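Local coordinates for NTF2-like Protein (PDB 3DMC), which is of unknown function but belongs to the SnoaL-like family of NTF2-like proteins, whose fold commonly builds a pocket for small molecules, at residues Met47-Gly52 with Phe64-Glu69; Gln16-Phe21 with Ile75-Leu80. All coordinates share one frame; numbering follows the deposited sequence.

In the fold
Both contacts lie in one SnoaL-like domain, where helices pack against a curved mixed sheet, and their centres are about 18 Å apart. Contact 2 joins helix 9-27 to strand 75-85, an outermost strand of the sheet within the chain. Contact 1 joins the loop between strands 41-45 and 52-55 to helix 57-69, and along the chain it is nested inside the span closed by contact 2. Strand 52-55 is the other outermost strand, so contact 2 lies on one edge strand and contact 1 on the loop leading into the other. Helix 57-69 runs on in sequence to strand 75-85, and Phe64 CE1 meets Phe21 CE1 at 4.2 Å, packing that connects the two regions directly.

Contact 1: residues Met47-Gly52 with Phe64-Glu69; sequences MGEFHG and FTYVSE
Phe50, in the loop 47-52, and Tyr66, on helix 57-69, bring their backbones nearest, with CA atoms 9.7 Å apart, a gap that two aromatic side chains span. The loop turns tightly here: His51 N donates to Gly48 O at 2.9 Å, and Gly48 has a positive phi (81°) that suits a residue without a side chain. Phe50 CE2 reaches Tyr66 CD2 at 3.6 Å, and also lies 3.8 Å from Tyr66 CG, so one corner of the phenylalanine ring rests at the base of the tyrosine ring. The two side chains pass in opposite directions, their centroids 5.5 Å apart and their planes at 39°, an oblique meeting. Tyr66 is turned to the loop with CG anti to its backbone N (chi1 171°). Glu49 adds a lighter touch, its OE1 standing over one face of the tyrosine, 4.5 Å from CE1, while its CG covers part of a Phe50 face. Its other oxygen, OE2, has a long, weak ion pair with Arg59. Phenylalanine suits the buried place, where Phe63 also meets it edge-to-face; tyrosine offers a ring to pack on it and a hydroxyl compatible with an exposed position. The loop closes the beta hairpin of strands 41-45 and 52-55 and rests on the helix that follows, as part of the alpha+beta NTF2-like fold.

Contact 2: residues Gln16-Phe21 with Ile75-Leu80; sequences QGFEFF and IQISSL
Ser79 OG is held by two partners, Arg95 NH1 and Asp81 OD2, at a place where the edge strand is irregular. Ser78 and Ser79 both face Arg95 and both share backbone hydrogen bonds with it, making a classic beta bulge. The extra residue alters the usual alternation, and Ile77 and Leu80, three apart, both direct their side chains toward helix 9-27. There they meet Phe18, whose chi1 of -158° sends the ring outward from the helix. Ile77 comes from the opposite direction, and its CD1, at the end of an extended chain (chi2 -173°), lies 3.6 Å from Phe18 CZ and 3.7 Å from CE2. Leu80 slides past the ring, placing CD1 3.9 Å from Phe18 CE2. Both methyls approach obliquely at the ring's far end. Phe92, on strand 89-100, stacks on Phe18, and Phe94 of the same strand meets it with planes at about 60°. Branched aliphatic residues suit this spot because their methyls fit round a flat ring. Further along the helix, Leu25 shares a backbone hydrogen bond with Ile75. Between 16-21 and 75-80 the touching atoms are all carbon, so van der Waals fit and partial exclusion of water probably hold them, while Ser79's polar bonds are consistent with shaping the bulge.

Contact 1: residues Met47-Gly52 with Phe64-Glu69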
loop_
_atom_site.group_PDB
_atom_site.type_symbol
_atom_site.label_atom_id
_atom_site.label_comp_id
_atom_site.label_asym_id
_atom_site.label_seq_id
_atom_site.Cartn_x
_atom_site.Cartn_y
_atom_site.Cartn_z
HETATM N N MSE A 47 -1.716 12.009 6.421
HETATM C CA MSE A 47 -2.039 12.888 7.553
HETATM C C MSE A 47 -1.111 14.066 7.706
HETATM O O MSE A 47 -0.017 14.130 7.157
HETATM C CB MSE A 47 -2.072 12.094 8.882
HETATM C CG MSE A 47 -0.742 11.601 9.360
HETATM SE SE MSE A 47 -0.920 10.608 11.070
HETATM C CE MSE A 47 0.040 11.752 12.318
ATOM N N GLY A 48 -1.600 14.983 8.507
ATOM C CA GLY A 48 -0.844 16.116 8.982
ATOM C C GLY A 48 -0.805 17.203 7.959
ATOM O O GLY A 48 -1.709 17.325 7.142
ATOM N N GLU A 49 0.260 17.977 8.038
ATOM C CA GLU A 49 0.416 19.170 7.192
ATOM C C GLU A 49 0.291 18.833 5.728
ATOM O O GLU A 49 -0.238 19.616 4.951
ATOM C CB GLU A 49 1.779 19.835 7.417
ATOM C CG GLU A 49 2.124 20.899 6.349
ATOM C CD GLU A 49 3.538 21.440 6.531
ATOM O OE1 GLU A 49 4.270 20.899 7.401
ATOM O OE2 GLU A 49 3.920 22.395 5.813
ATOM N N PHE A 50 0.815 17.669 5.359
ATOM C CA PHE A 50 0.847 17.212 3.969
ATOM C C PHE A 50 -0.256 16.192 3.634
ATOM O O PHE A 50 -0.210 15.487 2.632
ATOM C CB PHE A 50 2.235 16.661 3.623
ATOM C CG PHE A 50 3.334 17.695 3.688
ATOM C CD1 PHE A 50 3.611 18.490 2.585
ATOM C CD2 PHE A 50 4.071 17.879 4.835
ATOM C CE1 PHE A 50 4.622 19.451 2.631
ATOM C CE2 PHE A 50 5.074 18.838 4.900
ATOM C CZ PHE A 50 5.353 19.631 3.790
ATOM N N HIS A 51 -1.280 16.143 4.474
ATOM C CA HIS A 51 -2.392 15.259 4.182
ATOM C C HIS A 51 -2.965 15.582 2.819
ATOM O O HIS A 51 -3.108 16.741 2.434
ATOM C CB HIS A 51 -3.499 15.403 5.227
ATOM C CG HIS A 51 -4.810 14.869 4.756
ATOM N ND1 HIS A 51 -5.170 13.551 4.940
ATOM C CD2 HIS A 51 -5.822 15.447 4.071
ATOM C CE1 HIS A 51 -6.362 13.347 4.401
ATOM N NE2 HIS A 51 -6.776 14.478 3.859
ATOM N N GLY A 52 -3.293 14.531 2.088
ATOM C CA GLY A 52 -4.004 14.586 0.824
ATOM C C GLY A 52 -3.129 14.768 -0.394
ATOM O O GLY A 52 -1.969 14.365 -0.411
ATOM N N PHE A 64 9.832 16.344 1.604
ATOM C CA PHE A 64 10.938 15.394 1.858
ATOM C C PHE A 64 11.926 15.967 2.891
ATOM O O PHE A 64 12.476 15.252 3.722
ATOM C CB PHE A 64 11.582 14.974 0.536
ATOM C CG PHE A 64 10.719 14.031 -0.242
ATOM C CD1 PHE A 64 10.368 12.802 0.305
ATOM C CD2 PHE A 64 10.220 14.364 -1.479
ATOM C CE1 PHE A 64 9.553 11.904 -0.401
ATOM C CE2 PHE A 64 9.396 13.472 -2.172
ATOM C CZ PHE A 64 9.068 12.243 -1.620
ATOM N N THR A 65 12.105 17.282 2.844
ATOM C CA THR A 65 12.912 17.960 3.848
ATOM C C THR A 65 12.313 17.801 5.245
ATOM O O THR A 65 13.009 17.565 6.235
ATOM C CB THR A 65 13.070 19.456 3.528
ATOM O OG1 THR A 65 13.722 19.592 2.259
ATOM C CG2 THR A 65 13.869 20.134 4.595
ATOM N N TYR A 66 10.997 17.877 5.268
ATOM C CA TYR A 66 10.202 17.761 6.487
ATOM C C TYR A 66 10.342 16.367 7.044
ATOM O O TYR A 66 10.477 16.166 8.245
ATOM C CB TYR A 66 8.726 18.077 6.200
ATOM C CG TYR A 66 7.802 17.765 7.358
ATOM C CD1 TYR A 66 7.894 18.478 8.550
ATOM C CD2 TYR A 66 6.843 16.761 7.268
ATOM C CE1 TYR A 66 7.062 18.203 9.624
ATOM C CE2 TYR A 66 5.995 16.485 8.332
ATOM C CZ TYR A 66 6.111 17.206 9.510
ATOM O OH TYR A 66 5.286 16.940 10.588
ATOM N N VAL A 67 10.307 15.401 6.146
ATOM C CA VAL A 67 10.395 13.984 6.558
ATOM C C VAL A 67 11.708 13.786 7.287
ATOM O O VAL A 67 11.763 13.178 8.353
ATOM C CB VAL A 67 10.276 13.025 5.365
ATOM C CG1 VAL A 67 10.839 11.617 5.748
ATOM C CG2 VAL A 67 8.815 12.964 4.881
ATOM N N SER A 68 12.780 14.309 6.701
ATOM C CA SER A 68 14.139 14.080 7.220
ATOM C C SER A 68 14.520 14.956 8.435
ATOM O O SER A 68 15.429 14.632 9.182
ATOM C CB SER A 68 15.188 14.267 6.119
ATOM O OG SER A 68 15.115 13.221 5.161
ATOM N N GLU A 69 13.794 16.046 8.639
ATOM C CA GLU A 69 14.217 17.049 9.628
ATOM C C GLU A 69 14.378 16.494 11.043
ATOM O O GLU A 69 15.230 16.961 11.801
ATOM C CB GLU A 69 13.270 18.261 9.651
ATOM C CG GLU A 69 11.999 18.001 10.421
ATOM C CD GLU A 69 11.196 19.275 10.631
ATOM O OE1 GLU A 69 11.415 20.225 9.848
ATOM O OE2 GLU A 69 10.357 19.337 11.560
#

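Contact 2: residues Gln16-Phe21 with Ile75-Leu80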
loop_
_atom_site.group_PDB
_atom_site.type_symbol
_atom_site.label_atom_id
_atom_site.label_comp_id
_atom_site.label_asym_id
_atom_site.label_seq_id
_atom_site.Cartn_x
_atom_site.Cartn_y
_atom_site.Cartn_z
ATOM N N GLN A 16 14.993 2.693 -9.824
ATOM C CA GLN A 16 16.010 3.743 -9.702
ATOM C C GLN A 16 15.502 4.785 -8.733
ATOM O O GLN A 16 16.223 5.247 -7.868
ATOM C CB GLN A 16 16.356 4.396 -11.037
ATOM C CG GLN A 16 17.453 5.446 -10.903
ATOM C CD GLN A 16 18.761 4.855 -10.365
ATOM O OE1 GLN A 16 19.118 5.029 -9.188
ATOM N NE2 GLN A 16 19.463 4.133 -11.225
ATOM N N GLY A 17 14.245 5.152 -8.879
ATOM C CA GLY A 17 13.598 6.073 -7.927
ATOM C C GLY A 17 13.675 5.585 -6.498
ATOM O O GLY A 17 13.937 6.380 -5.566
ATOM N N PHE A 18 13.494 4.279 -6.323
ATOM C CA PHE A 18 13.471 3.702 -4.973
ATOM C C PHE A 18 14.875 3.746 -4.371
ATOM O O PHE A 18 15.055 3.995 -3.193
ATOM C CB PHE A 18 12.894 2.296 -4.912
ATOM C CG PHE A 18 12.393 1.939 -3.552
ATOM C CD1 PHE A 18 11.245 2.550 -3.053
ATOM C CD2 PHE A 18 13.075 1.043 -2.755
ATOM C CE1 PHE A 18 10.776 2.244 -1.797
ATOM C CE2 PHE A 18 12.616 0.742 -1.476
ATOM C CZ PHE A 18 11.451 1.352 -1.006
ATOM N N GLU A 19 15.884 3.571 -5.213
ATOM C CA GLU A 19 17.271 3.744 -4.742
ATOM C C GLU A 19 17.481 5.161 -4.226
ATOM O O GLU A 19 18.028 5.358 -3.166
ATOM C CB GLU A 19 18.263 3.470 -5.875
ATOM C CG GLU A 19 18.363 2.019 -6.218
ATOM C CD GLU A 19 19.263 1.250 -5.283
ATOM O OE1 GLU A 19 20.441 1.630 -5.130
ATOM O OE2 GLU A 19 18.788 0.266 -4.678
ATOM N N PHE A 20 17.056 6.158 -4.991
ATOM C CA PHE A 20 17.247 7.562 -4.578
ATOM C C PHE A 20 16.389 7.913 -3.351
ATOM O O PHE A 20 16.769 8.750 -2.523
ATOM C CB PHE A 20 17.053 8.585 -5.718
ATOM C CG PHE A 20 18.097 8.456 -6.793
ATOM C CD1 PHE A 20 19.360 8.037 -6.461
ATOM C CD2 PHE A 20 17.814 8.722 -8.120
ATOM C CE1 PHE A 20 20.348 7.878 -7.427
ATOM C CE2 PHE A 20 18.800 8.566 -9.098
ATOM C CZ PHE A 20 20.067 8.139 -8.737
ATOM N N PHE A 21 15.267 7.213 -3.221
ATOM C CA PHE A 21 14.343 7.400 -2.080
ATOM C C PHE A 21 15.004 6.812 -0.817
ATOM O O PHE A 21 15.046 7.431 0.248
ATOM C CB PHE A 21 13.008 6.709 -2.392
ATOM C CG PHE A 21 12.025 6.714 -1.275
ATOM C CD1 PHE A 21 11.222 7.825 -0.999
ATOM C CD2 PHE A 21 11.814 5.554 -0.548
ATOM C CE1 PHE A 21 10.257 7.771 0.030
ATOM C CE2 PHE A 21 10.861 5.504 0.460
ATOM C CZ PHE A 21 10.101 6.583 0.746
ATOM N N ILE A 75 16.533 7.447 8.373
ATOM C CA ILE A 75 15.673 6.253 8.372
ATOM C C ILE A 75 16.306 5.207 7.474
ATOM O O ILE A 75 16.779 5.507 6.376
ATOM C CB ILE A 75 14.271 6.537 7.845
ATOM C CG1 ILE A 75 13.506 7.414 8.832
ATOM C CG2 ILE A 75 13.459 5.229 7.600
ATOM C CD1 ILE A 75 12.301 8.069 8.222
ATOM N N GLN A 76 16.358 4.001 8.005
ATOM C CA GLN A 76 16.857 2.817 7.295
ATOM C C GLN A 76 15.686 1.971 6.784
ATOM O O GLN A 76 14.634 1.824 7.459
ATOM C CB GLN A 76 17.716 1.931 8.192
ATOM C CG GLN A 76 19.126 2.480 8.437
ATOM C CD GLN A 76 19.949 2.575 7.171
ATOM O OE1 GLN A 76 20.048 1.620 6.405
ATOM N NE2 GLN A 76 20.528 3.765 6.925
ATOM N N ILE A 77 15.895 1.405 5.611
ATOM C CA ILE A 77 14.988 0.397 5.057
ATOM C C ILE A 77 15.540 -0.960 5.443
ATOM O O ILE A 77 16.585 -1.403 4.945
ATOM C CB ILE A 77 14.757 0.552 3.524
ATOM C CG1 ILE A 77 13.998 1.842 3.265
ATOM C CG2 ILE A 77 13.959 -0.625 2.958
ATOM C CD1 ILE A 77 13.572 2.031 1.814
ATOM N N SER A 78 14.820 -1.558 6.388
ATOM C CA SER A 78 15.211 -2.793 7.063
ATOM C C SER A 78 15.037 -3.972 6.111
ATOM O O SER A 78 15.842 -4.896 6.048
ATOM C CB SER A 78 14.390 -2.994 8.353
ATOM O OG SER A 78 14.590 -1.912 9.270
ATOM N N SER A 79 13.956 -3.906 5.366
ATOM C CA SER A 79 13.668 -4.906 4.326
ATOM C C SER A 79 12.747 -4.335 3.275
ATOM O O SER A 79 11.824 -3.567 3.580
ATOM C CB SER A 79 13.025 -6.167 4.907
ATOM O OG SER A 79 11.750 -5.894 5.465
ATOM N N LEU A 80 13.007 -4.748 2.053
ATOM C CA LEU A 80 12.090 -4.531 0.908
ATOM C C LEU A 80 11.467 -5.878 0.538
ATOM O O LEU A 80 12.170 -6.771 0.009
ATOM C CB LEU A 80 12.831 -3.930 -0.286
ATOM C CG LEU A 80 11.961 -3.708 -1.536
ATOM C CD1 LEU A 80 10.771 -2.723 -1.260
ATOM C CD2 LEU A 80 12.839 -3.229 -2.703
#